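Local coordinates for protein hypothetical sugar kinase (Cytophaga hutchinsonii, PDB 3R8E) that probably phosphorylates a sugar at the expense of ATP, as a putative kinase of the ROK family with a ribonuclease H-like fold, at residues A[144-149]-A[161-166]; A[150-155]-A[264-269]. All coordinates share one frame; numbering follows the deposited sequence. Where two conformers were deposited one is given.

Contact 1: residues A[144-149]-A[161-166]; sequences MQTFIL and MMNGKL
Phe147 and Met161, the latter a selenomethionine, face each other as an antiparallel hydrogen-bonded pair, and this is where the contact is tight. Each backbone N-H reaches the partner's carbonyl: Phe147 N lies 3.0 Å from Met161 O, and the return bond from Met161 N runs to Phe147 O. Beside this pair Thr146 CA approaches Met161 O to 3.2 Å in a CA-H...O contact. The two side chains of the pair leave the same face of the sheet and lie alongside. With CG of Phe147 held between its own N and carbonyl carbon (chi1 68°), the ring is brought alongside Met161, and Met161 CG comes within 3.5 Å of Phe147 CE2. Met161 CB adds an off-centre CH-pi contact, 4.2 Å from the centroid of the Phe147 ring. Beyond CB the Met161 chain bends twice and carries its selenium away from the ring; its side chain also touches Tyr136 of helix 127-138.

Toward the solvent the regular pairing gives way to a turn, and isolated hydrogen bonds replace the reciprocal pair. Gln145 O accepts a nearly straight bond from Gly164 N at 2.9 Å. Thr146 OG1, set beside its own backbone N (chi1 -55°), accepts from Asn163 N at 3.0 Å. A valine here would probably leave the Asn163 N-H without its side-chain acceptor, and the turn less firmly fixed. Asn163 ND2 in turn binds Gly170 O of the second subunit, which also packs on Thr146, so this looser end lies at the dimer interface. The left-handed backbone at Asn163 and Gly164 fits the type I' turn from Met162 to Lys165, which leads on to edge strand 165-166. The whole is the open end of an antiparallel beta hairpin, strands 147-152 and 156-162, in the ribonuclease H-like sheet.

Contact 2: residues A[150-155]-A[264-269]; sequences LALGTG and ILLGGG
This is a parallel strand pairing in the central sheet of a ribonuclease H-like domain, where strand 147-152 of a beta hairpin lies beside strand 263-267, brought back after more than a hundred residues rich in helix. The short segments run 22° apart, with axes approaching to 4.7 Å. Leu150 bonds to the residues before and after its partner Leu266: Leu150 N donates to Leu265 O at 2.9 Å, and Leu150 O accepts from Gly267 N. Side by side on one face, the leucines meet through Leu266 CD2, which rests 3.9 Å from Leu150 CB and also touches Leu150 CD1. The Leu152 side chain crosses that of Leu266 at a slant, with Leu152 CD1 4.1 Å from Leu266 CD2. Helix 235-259 packs on Leu150 and Leu152, and helix 274-288 on Leu266, so the three leucines are buried between the sheet and these helices. Past the leucines the strands end in glycine-rich loops. Gly268 has backbone angles that by themselves call for glycine, and a CB there would also clash with Leu152 O. At this end Leu152 N bonds to Gly267 O at 2.8 Å, the donor standing 51° out of the carbonyl plane.

Both contacts draw on strand 147-152, and together they illustrate how the middle strand of a sheet is paired with a different neighbour on each flank. Contact 1 joins its beginning to the antiparallel hairpin partner, nearer the surface and the second subunit; contact 2 joins its end to the parallel neighbour, close to the centre of the chain and touched by no other chain of the assembly. The chemistry follows the place: contact 1 sets a buried Phe147-Met161 pair beside an exposed turn held by the Thr146 hydroxyl, whereas in contact 2 buried leucines run out into a more exposed glycine loop. They meet at Ile148 O and Leu265 N, a probable hydrogen bond of 2.8 Å, while Ile148 packs on Ile264.

Contact 1: residues A[144-149]-A[161-166]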
loop_
_atom_site.group_PDB
_atom_site.type_symbol
_atom_site.label_atom_id
_atom_site.label_comp_id
_atom_site.label_asym_id
_atom_site.label_seq_id
_atom_site.Cartn_x
_atom_site.Cartn_y
_atom_site.Cartn_z
HETATM N N MSE A 144 7.204 -13.230 13.760
HETATM C CA MSE A 144 7.844 -12.389 12.736
HETATM C C MSE A 144 7.038 -11.092 12.745
HETATM O O MSE A 144 5.816 -11.145 12.597
HETATM C CB MSE A 144 7.811 -13.090 11.378
HETATM C CG MSE A 144 8.475 -12.291 10.265
HETATM SE SE MSE A 144 8.883 -13.414 8.733
HETATM C CE MSE A 144 7.164 -13.982 8.216
ATOM N N GLN A 145 7.687 -9.959 13.045
ATOM C CA GLN A 145 6.993 -8.703 13.318
ATOM C C GLN A 145 6.336 -8.029 12.117
ATOM O O GLN A 145 5.260 -7.447 12.275
ATOM C CB GLN A 145 7.949 -7.703 13.988
ATOM C CG GLN A 145 8.403 -8.133 15.392
ATOM C CD GLN A 145 7.274 -8.255 16.391
ATOM O OE1 GLN A 145 6.801 -9.351 16.715
ATOM N NE2 GLN A 145 6.841 -7.141 16.933
ATOM N N THR A 146 6.998 -8.034 10.955
ATOM C CA THR A 146 6.493 -7.311 9.788
ATOM C C THR A 146 6.511 -8.213 8.564
ATOM O O THR A 146 7.584 -8.573 8.080
ATOM C CB THR A 146 7.328 -6.030 9.593
ATOM O OG1 THR A 146 7.290 -5.278 10.816
ATOM C CG2 THR A 146 6.825 -5.165 8.427
ATOM N N PHE A 147 5.319 -8.580 8.066
ATOM C CA PHE A 147 5.210 -9.443 6.889
ATOM C C PHE A 147 3.845 -9.364 6.253
ATOM O O PHE A 147 2.881 -8.933 6.884
ATOM C CB PHE A 147 5.506 -10.924 7.247
ATOM C CG PHE A 147 4.486 -11.617 8.124
ATOM C CD1 PHE A 147 3.420 -12.316 7.562
ATOM C CD2 PHE A 147 4.627 -11.626 9.506
ATOM C CE1 PHE A 147 2.489 -12.974 8.372
ATOM C CE2 PHE A 147 3.703 -12.300 10.314
ATOM C CZ PHE A 147 2.635 -12.962 9.738
ATOM N N ILE A 148 3.756 -9.860 5.018
ATOM C CA ILE A 148 2.498 -10.024 4.301
ATOM C C ILE A 148 2.279 -11.514 4.071
ATOM O O ILE A 148 3.216 -12.228 3.696
ATOM C CB ILE A 148 2.394 -9.221 2.958
ATOM C CG1 ILE A 148 0.977 -9.379 2.336
ATOM C CG2 ILE A 148 3.470 -9.657 1.945
ATOM C CD1 ILE A 148 0.637 -8.389 1.239
ATOM N N LEU A 149 1.046 -11.971 4.307
ATOM C CA LEU A 149 0.617 -13.312 3.971
ATOM C C LEU A 149 -0.264 -13.189 2.748
ATOM O O LEU A 149 -1.291 -12.518 2.816
ATOM C CB LEU A 149 -0.112 -14.030 5.130
ATOM C CG LEU A 149 -0.851 -15.341 4.759
ATOM C CD1 LEU A 149 0.110 -16.403 4.278
ATOM C CD2 LEU A 149 -1.615 -15.894 5.935
HETATM N N MSE A 161 1.066 -8.062 9.051
HETATM C CA MSE A 161 1.524 -7.737 10.396
HETATM C C MSE A 161 2.542 -6.626 10.222
HETATM O O MSE A 161 3.392 -6.723 9.332
HETATM C CB MSE A 161 2.153 -8.948 11.123
HETATM C CG MSE A 161 1.195 -10.109 11.346
HETATM SE SE MSE A 161 -0.364 -9.694 12.431
HETATM C CE MSE A 161 0.546 -9.161 14.063
HETATM N N MSE A 162 2.443 -5.567 11.024
HETATM C CA MSE A 162 3.403 -4.472 10.973
HETATM C C MSE A 162 3.846 -4.143 12.386
HETATM O O MSE A 162 3.029 -3.737 13.218
HETATM C CB MSE A 162 2.821 -3.244 10.264
HETATM C CG MSE A 162 3.840 -2.152 10.064
HETATM SE SE MSE A 162 3.248 -0.884 8.762
HETATM C CE MSE A 162 3.595 -1.982 7.163
ATOM N N ASN A 163 5.146 -4.364 12.660
ATOM C CA ASN A 163 5.776 -4.152 13.969
ATOM C C ASN A 163 4.984 -4.914 15.066
ATOM O O ASN A 163 4.720 -4.377 16.144
ATOM C CB ASN A 163 5.917 -2.641 14.284
ATOM C CG ASN A 163 6.425 -1.820 13.119
ATOM O OD1 ASN A 163 5.701 -1.011 12.552
ATOM N ND2 ASN A 163 7.661 -2.046 12.703
ATOM N N GLY A 164 4.587 -6.149 14.738
ATOM C CA GLY A 164 3.858 -7.045 15.630
ATOM C C GLY A 164 2.402 -6.715 15.878
ATOM O O GLY A 164 1.797 -7.280 16.795
ATOM N N LYS A 165 1.820 -5.823 15.052
ATOM C CA LYS A 165 0.414 -5.425 15.154
ATOM C C LYS A 165 -0.276 -5.662 13.828
ATOM O O LYS A 165 0.316 -5.391 12.779
ATOM C CB LYS A 165 0.278 -3.943 15.562
ATOM C CG LYS A 165 0.905 -3.570 16.911
ATOM C CD LYS A 165 0.007 -3.897 18.100
ATOM C CE LYS A 165 0.683 -3.572 19.411
ATOM N NZ LYS A 165 -0.175 -3.920 20.574
ATOM N N LEU A 166 -1.523 -6.148 13.864
ATOM C CA LEU A 166 -2.287 -6.377 12.642
ATOM C C LEU A 166 -2.565 -5.039 11.947
ATOM O O LEU A 166 -3.064 -4.107 12.585
ATOM C CB LEU A 166 -3.603 -7.119 12.955
ATOM C CG LEU A 166 -4.481 -7.515 11.760
ATOM C CD1 LEU A 166 -3.805 -8.597 10.894
ATOM C CD2 LEU A 166 -5.844 -8.010 12.238
#

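Contact 2: residues A[150-155]-A[264-269]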
loop_
_atom_site.group_PDB
_atom_site.type_symbol
_atom_site.label_atom_id
_atom_site.label_comp_id
_atom_site.label_asym_id
_atom_site.label_seq_id
_atom_site.Cartn_x
_atom_site.Cartn_y
_atom_site.Cartn_z
ATOM N N LEU A 150 0.155 -13.772 1.624
ATOM C CA LEU A 150 -0.652 -13.819 0.410
ATOM C C LEU A 150 -1.269 -15.195 0.302
ATOM O O LEU A 150 -0.536 -16.179 0.149
ATOM C CB LEU A 150 0.160 -13.530 -0.869
ATOM C CG LEU A 150 0.587 -12.132 -1.204
ATOM C CD1 LEU A 150 1.244 -12.133 -2.579
ATOM C CD2 LEU A 150 -0.601 -11.186 -1.254
ATOM N N ALA A 151 -2.600 -15.279 0.414
ATOM C CA ALA A 151 -3.323 -16.539 0.280
ATOM C C ALA A 151 -3.825 -16.638 -1.158
ATOM O O ALA A 151 -4.763 -15.939 -1.546
ATOM C CB ALA A 151 -4.462 -16.615 1.283
ATOM N N LEU A 152 -3.124 -17.445 -1.968
ATOM C CA LEU A 152 -3.382 -17.593 -3.395
ATOM C C LEU A 152 -4.315 -18.778 -3.670
ATOM O O LEU A 152 -3.866 -19.912 -3.854
ATOM C CB LEU A 152 -2.050 -17.727 -4.168
ATOM C CG LEU A 152 -1.033 -16.584 -3.952
ATOM C CD1 LEU A 152 0.386 -17.074 -4.133
ATOM C CD2 LEU A 152 -1.316 -15.396 -4.856
ATOM N N GLY A 153 -5.610 -18.481 -3.695
ATOM C CA GLY A 153 -6.664 -19.456 -3.952
ATOM C C GLY A 153 -7.547 -19.017 -5.096
ATOM O O GLY A 153 -7.056 -18.425 -6.062
ATOM N N THR A 154 -8.865 -19.320 -5.004
ATOM C CA THR A 154 -9.854 -18.910 -6.013
ATOM C C THR A 154 -9.833 -17.375 -6.073
ATOM O O THR A 154 -9.840 -16.787 -7.155
ATOM C CB THR A 154 -11.237 -19.508 -5.705
ATOM O OG1 THR A 154 -11.654 -19.083 -4.408
ATOM C CG2 THR A 154 -11.238 -21.027 -5.769
ATOM N N GLY A 155 -9.717 -16.766 -4.897
ATOM C CA GLY A 155 -9.521 -15.337 -4.710
ATOM C C GLY A 155 -8.153 -15.120 -4.086
ATOM O O GLY A 155 -7.562 -16.063 -3.544
ATOM N N ILE A 264 7.654 -12.109 3.071
ATOM C CA ILE A 264 6.459 -12.560 2.365
ATOM C C ILE A 264 6.217 -14.038 2.637
ATOM O O ILE A 264 7.118 -14.863 2.432
ATOM C CB ILE A 264 6.602 -12.275 0.840
ATOM C CG1 ILE A 264 6.764 -10.766 0.558
ATOM C CG2 ILE A 264 5.421 -12.851 0.023
ATOM C CD1 ILE A 264 7.748 -10.459 -0.524
ATOM N N LEU A 265 4.986 -14.364 3.074
ATOM C CA LEU A 265 4.535 -15.747 3.263
ATOM C C LEU A 265 3.492 -16.043 2.204
ATOM O O LEU A 265 2.558 -15.257 2.026
ATOM C CB LEU A 265 3.966 -16.021 4.666
ATOM C CG LEU A 265 4.921 -15.941 5.868
ATOM C CD1 LEU A 265 4.185 -16.288 7.149
ATOM C CD2 LEU A 265 6.143 -16.859 5.704
ATOM N N LEU A 266 3.641 -17.177 1.512
ATOM C CA LEU A 266 2.731 -17.559 0.445
ATOM C C LEU A 266 1.920 -18.790 0.835
ATOM O O LEU A 266 2.491 -19.838 1.145
ATOM C CB LEU A 266 3.517 -17.804 -0.860
ATOM C CG LEU A 266 4.332 -16.612 -1.398
ATOM C CD1 LEU A 266 5.227 -17.040 -2.531
ATOM C CD2 LEU A 266 3.431 -15.454 -1.851
ATOM N N GLY A 267 0.596 -18.633 0.814
ATOM C CA GLY A 267 -0.375 -19.676 1.147
ATOM C C GLY A 267 -1.395 -19.907 0.046
ATOM O O GLY A 267 -1.254 -19.371 -1.056
ATOM N N GLY A 268 -2.415 -20.710 0.339
ATOM C CA GLY A 268 -3.465 -21.036 -0.627
ATOM C C GLY A 268 -3.125 -22.240 -1.480
ATOM O O GLY A 268 -2.009 -22.757 -1.406
ATOM N N GLY A 269 -4.088 -22.677 -2.296
ATOM C CA GLY A 269 -3.948 -23.835 -3.180
ATOM C C GLY A 269 -2.795 -23.771 -4.166
ATOM O O GLY A 269 -2.145 -24.786 -4.426
#